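Long-range contact in 1-carboxybiuret hydrolase subunit AtzE (Pseudomonas sp., PDB 6C62), which hydrolyses 1-carboxybiuret to urea-1,3-dicarboxylate and ammonia, a step in bacterial breakdown of the herbicide atrazine: residues Trp291-Ile304 / Gly398-Pro410. Numbering follows the deposited sequence.
Sequences WPDAEIGRAAAFVI and GLLTQPVSFAGCP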
loop_
_atom_site.group_PDB
_atom_site.type_symbol
_atom_site.label_atom_id
_atom_site.label_comp_id
_atom_site.label_asym_id
_atom_site.label_seq_id
_atom_site.Cartn_x
_atom_site.Cartn_y
_atom_site.Cartn_z
ATOM N N TRP A 291 -7.495 2.558 24.659
ATOM C CA TRP A 291 -6.884 2.613 23.329
ATOM C C TRP A 291 -7.957 2.104 22.362
ATOM O O TRP A 291 -8.655 1.124 22.666
ATOM C CB TRP A 291 -5.658 1.720 23.326
ATOM C CG TRP A 291 -4.840 1.723 22.058
ATOM C CD1 TRP A 291 -5.026 0.917 20.998
ATOM C CD2 TRP A 291 -3.692 2.490 21.779
ATOM N NE1 TRP A 291 -4.071 1.141 20.065
ATOM C CE2 TRP A 291 -3.243 2.120 20.510
ATOM C CE3 TRP A 291 -2.992 3.463 22.475
ATOM C CZ2 TRP A 291 -2.136 2.664 19.921
ATOM C CZ3 TRP A 291 -1.877 4.044 21.877
ATOM C CH2 TRP A 291 -1.452 3.642 20.605
ATOM N N PRO A 292 -8.156 2.782 21.227
ATOM C CA PRO A 292 -9.192 2.283 20.305
ATOM C C PRO A 292 -8.893 0.883 19.670
ATOM O O PRO A 292 -7.801 0.656 19.119
ATOM C CB PRO A 292 -9.212 3.384 19.233
ATOM C CG PRO A 292 -7.775 3.816 19.164
ATOM C CD PRO A 292 -7.439 3.923 20.636
ATOM N N ASP A 293 -9.846 -0.023 19.751
ATOM C CA ASP A 293 -9.821 -1.282 19.030
ATOM C C ASP A 293 -8.510 -2.052 19.215
ATOM O O ASP A 293 -7.958 -2.578 18.242
ATOM C CB ASP A 293 -10.005 -1.037 17.516
ATOM C CG ASP A 293 -11.364 -0.440 17.155
ATOM O OD1 ASP A 293 -12.339 -0.663 17.905
ATOM O OD2 ASP A 293 -11.455 0.253 16.110
ATOM N N ALA A 294 -8.026 -2.165 20.433
ATOM C CA ALA A 294 -6.629 -2.669 20.635
ATOM C C ALA A 294 -6.494 -4.124 20.200
ATOM O O ALA A 294 -5.524 -4.479 19.530
ATOM C CB ALA A 294 -6.211 -2.516 22.078
ATOM N N GLU A 295 -7.465 -4.950 20.568
ATOM C CA GLU A 295 -7.404 -6.341 20.236
ATOM C C GLU A 295 -7.483 -6.547 18.689
ATOM O O GLU A 295 -6.867 -7.469 18.159
ATOM C CB GLU A 295 -8.541 -7.116 20.894
ATOM C CG GLU A 295 -8.498 -8.600 20.595
ATOM C CD GLU A 295 -9.517 -9.433 21.378
ATOM O OE1 GLU A 295 -10.551 -8.871 21.830
ATOM O OE2 GLU A 295 -9.252 -10.657 21.513
ATOM N N ILE A 296 -8.235 -5.700 18.005
ATOM C CA ILE A 296 -8.392 -5.803 16.542
ATOM C C ILE A 296 -7.128 -5.255 15.890
ATOM O O ILE A 296 -6.712 -5.755 14.836
ATOM C CB ILE A 296 -9.599 -4.987 16.001
ATOM C CG1 ILE A 296 -10.883 -5.263 16.780
ATOM C CG2 ILE A 296 -9.815 -5.216 14.512
ATOM C CD1 ILE A 296 -11.253 -6.664 16.926
ATOM N N GLY A 297 -6.520 -4.221 16.489
ATOM C CA GLY A 297 -5.225 -3.695 16.055
ATOM C C GLY A 297 -4.165 -4.804 16.071
ATOM O O GLY A 297 -3.435 -4.967 15.112
ATOM N N ARG A 298 -4.126 -5.597 17.144
ATOM C CA ARG A 298 -3.249 -6.730 17.197
ATOM C C ARG A 298 -3.558 -7.748 16.087
ATOM O O ARG A 298 -2.621 -8.282 15.433
ATOM C CB ARG A 298 -3.277 -7.426 18.556
ATOM C CG ARG A 298 -2.533 -8.804 18.512
ATOM C CD ARG A 298 -2.236 -9.357 19.840
ATOM N NE ARG A 298 -1.504 -10.599 19.684
ATOM C CZ ARG A 298 -2.053 -11.811 19.510
ATOM N NH1 ARG A 298 -3.374 -12.005 19.497
ATOM N NH2 ARG A 298 -1.252 -12.837 19.362
ATOM N N ALA A 299 -4.849 -8.025 15.895
ATOM C CA ALA A 299 -5.283 -8.987 14.943
ATOM C C ALA A 299 -4.829 -8.612 13.510
ATOM O O ALA A 299 -4.289 -9.447 12.792
ATOM C CB ALA A 299 -6.789 -9.187 15.025
ATOM N N ALA A 300 -5.042 -7.366 13.144
ATOM C CA ALA A 300 -4.655 -6.873 11.846
ATOM C C ALA A 300 -3.143 -6.885 11.650
ATOM O O ALA A 300 -2.678 -7.295 10.572
ATOM C CB ALA A 300 -5.173 -5.471 11.652
ATOM N N ALA A 301 -2.376 -6.477 12.681
ATOM C CA ALA A 301 -0.940 -6.565 12.628
ATOM C C ALA A 301 -0.471 -8.013 12.393
ATOM O O ALA A 301 0.435 -8.285 11.608
ATOM C CB ALA A 301 -0.309 -6.033 13.853
ATOM N N PHE A 302 -1.136 -8.930 13.071
ATOM C CA PHE A 302 -0.789 -10.337 13.034
ATOM C C PHE A 302 -1.002 -10.890 11.656
ATOM O O PHE A 302 -0.137 -11.602 11.106
ATOM C CB PHE A 302 -1.601 -11.100 14.083
ATOM C CG PHE A 302 -1.100 -12.473 14.369
ATOM C CD1 PHE A 302 -1.359 -13.479 13.515
ATOM C CD2 PHE A 302 -0.395 -12.750 15.511
ATOM C CE1 PHE A 302 -0.886 -14.765 13.728
ATOM C CE2 PHE A 302 0.043 -14.053 15.789
ATOM C CZ PHE A 302 -0.206 -15.060 14.881
ATOM N N VAL A 303 -2.143 -10.562 11.059
ATOM C CA VAL A 303 -2.497 -10.983 9.712
ATOM C C VAL A 303 -1.531 -10.477 8.670
ATOM O O VAL A 303 -1.063 -11.263 7.849
ATOM C CB VAL A 303 -3.995 -10.607 9.408
ATOM C CG1 VAL A 303 -4.298 -10.732 7.935
ATOM C CG2 VAL A 303 -4.938 -11.532 10.175
ATOM N N ILE A 304 -1.236 -9.211 8.689
ATOM C CA ILE A 304 -0.321 -8.593 7.724
ATOM C C ILE A 304 1.096 -9.145 7.874
ATOM O O ILE A 304 1.759 -9.391 6.933
ATOM C CB ILE A 304 -0.357 -7.065 7.901
ATOM C CG1 ILE A 304 -1.686 -6.569 7.304
ATOM C CG2 ILE A 304 0.797 -6.339 7.223
ATOM C CD1 ILE A 304 -2.076 -5.150 7.712
ATOM N N GLY A 398 4.289 -10.659 22.888
ATOM C CA GLY A 398 3.963 -9.374 22.201
ATOM C C GLY A 398 2.536 -8.877 22.294
ATOM O O GLY A 398 2.129 -7.964 21.575
ATOM N N LEU A 399 1.745 -9.479 23.165
ATOM C CA LEU A 399 0.338 -9.070 23.316
ATOM C C LEU A 399 0.120 -7.540 23.522
ATOM O O LEU A 399 -0.854 -6.969 23.027
ATOM C CB LEU A 399 -0.287 -9.844 24.519
ATOM C CG LEU A 399 -0.718 -11.301 24.279
ATOM C CD1 LEU A 399 -1.066 -11.976 25.601
ATOM C CD2 LEU A 399 -1.892 -11.445 23.332
ATOM N N LEU A 400 0.979 -6.930 24.324
ATOM C CA LEU A 400 0.896 -5.528 24.696
ATOM C C LEU A 400 1.651 -4.576 23.738
ATOM O O LEU A 400 1.368 -3.381 23.692
ATOM C CB LEU A 400 1.438 -5.335 26.089
ATOM C CG LEU A 400 0.719 -6.200 27.145
ATOM C CD1 LEU A 400 1.410 -6.136 28.506
ATOM C CD2 LEU A 400 -0.739 -5.774 27.248
ATOM N N THR A 401 2.590 -5.114 22.977
ATOM C CA THR A 401 3.399 -4.316 22.049
ATOM C C THR A 401 2.728 -4.192 20.672
ATOM O O THR A 401 2.802 -3.139 20.015
ATOM C CB THR A 401 4.814 -4.910 21.877
ATOM O OG1 THR A 401 4.741 -6.317 21.634
ATOM C CG2 THR A 401 5.597 -4.706 23.091
ATOM N N GLN A 402 2.114 -5.276 20.234
ATOM C CA GLN A 402 1.640 -5.423 18.869
ATOM C C GLN A 402 0.594 -4.378 18.410
ATOM O O GLN A 402 0.695 -3.883 17.305
ATOM C CB GLN A 402 1.167 -6.874 18.625
ATOM C CG GLN A 402 0.958 -7.205 17.154
ATOM C CD GLN A 402 1.069 -8.683 16.814
ATOM O OE1 GLN A 402 0.928 -9.525 17.691
ATOM N NE2 GLN A 402 1.431 -9.012 15.572
ATOM N N PRO A 403 -0.349 -3.991 19.270
ATOM C CA PRO A 403 -1.319 -2.934 18.831
ATOM C C PRO A 403 -0.656 -1.570 18.583
ATOM O O PRO A 403 -1.116 -0.807 17.744
ATOM C CB PRO A 403 -2.272 -2.817 20.035
ATOM C CG PRO A 403 -2.110 -4.116 20.827
ATOM C CD PRO A 403 -0.680 -4.517 20.607
ATOM N N VAL A 404 0.423 -1.279 19.273
ATOM C CA VAL A 404 1.023 0.058 19.262
ATOM C C VAL A 404 1.936 0.305 18.052
ATOM O O VAL A 404 1.845 1.350 17.376
ATOM C CB VAL A 404 1.816 0.292 20.578
ATOM C CG1 VAL A 404 2.453 1.669 20.564
ATOM C CG2 VAL A 404 0.906 0.081 21.802
ATOM N N SER A 405 2.778 -0.660 17.728
ATOM C CA SER A 405 3.582 -0.594 16.517
ATOM C C SER A 405 2.747 -0.599 15.219
ATOM O O SER A 405 3.187 -0.098 14.217
ATOM C CB SER A 405 4.646 -1.715 16.521
ATOM O OG SER A 405 4.081 -2.870 17.029
ATOM N N PHE A 406 1.523 -1.114 15.272
ATOM C CA PHE A 406 0.692 -1.178 14.085
ATOM C C PHE A 406 0.256 0.235 13.612
ATOM O O PHE A 406 0.143 0.506 12.422
ATOM C CB PHE A 406 -0.506 -2.057 14.349
ATOM C CG PHE A 406 -1.288 -2.393 13.118
ATOM C CD1 PHE A 406 -0.641 -2.941 12.001
ATOM C CD2 PHE A 406 -2.642 -2.133 13.035
ATOM C CE1 PHE A 406 -1.344 -3.198 10.819
ATOM C CE2 PHE A 406 -3.324 -2.380 11.858
ATOM C CZ PHE A 406 -2.707 -2.962 10.787
ATOM N N ALA A 407 0.043 1.113 14.606
ATOM C CA ALA A 407 -0.177 2.522 14.377
ATOM C C ALA A 407 1.114 3.290 14.150
ATOM O O ALA A 407 1.068 4.445 13.686
ATOM C CB ALA A 407 -0.947 3.132 15.520
ATOM N N GLY A 408 2.278 2.716 14.497
ATOM C CA GLY A 408 3.566 3.359 14.195
ATOM C C GLY A 408 3.945 4.446 15.187
ATOM O O GLY A 408 4.798 5.264 14.864
ATOM N N CYS A 409 3.324 4.454 16.395
ATOM C CA CYS A 409 3.604 5.464 17.405
ATOM C C CYS A 409 4.967 5.207 18.045
ATOM O O CYS A 409 5.300 4.063 18.309
ATOM C CB CYS A 409 2.551 5.393 18.521
ATOM S SG CYS A 409 0.889 5.806 18.038
ATOM N N PRO A 410 5.727 6.241 18.355
ATOM C CA PRO A 410 6.992 5.999 19.021
ATOM C C PRO A 410 6.826 5.561 20.484
ATOM O O PRO A 410 5.848 5.929 21.141
ATOM C CB PRO A 410 7.712 7.365 18.925
ATOM C CG PRO A 410 6.598 8.356 18.927
ATOM C CD PRO A 410 5.482 7.663 18.137
HETATM O O HOH W 1 1.650 -11.877 19.248
#
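F406 enters helix 294-304 as a knob into a hole formed by G297, A300, A301 and I304, where the axes of helices 294-304 and 402-407 come within 7.9 Å at a crossing angle of 70°. With CG anti to the backbone N (chi1 -169°), its ring lays one face on the backbone of A300 and A301, while F406 CE2 lies 3.6 Å from A300 CB. At the ring edge, I304 CD1 approaches F406 CE1 at 3.7 Å. Replacing F406 by alanine is likely to leave the hole unfilled and I304 CD1 without its aromatic neighbour. Further contacts run toward the start of the helix: P403 CG lies 3.7 Å from A294 O, and W291 reaches V404 and C409, whose SG meets the indole edge 4.1 Å from W291 CH2. Y353 from helix 340-360 hydrogen-bonds both W291 NE1 and P403 O.

The polar contact centres on Q402, whose extended chain crosses R298. R298 NE gives Q402 OE1 a weak, bent hydrogen bond (3.3 Å), and a water bridges the same two side chains, accepting from R298 NH2 and donating to Q402 OE1 at 2.9 Å. L399 CD2 lies over one guanidinium face. Apolar packing thus carries most of this join in the amidase-family chain, and the weak bond and water probably add a modest directional hold on Q402, whose side chain lies about 9 Å from that of S174, the probable acyl-ester nucleophile.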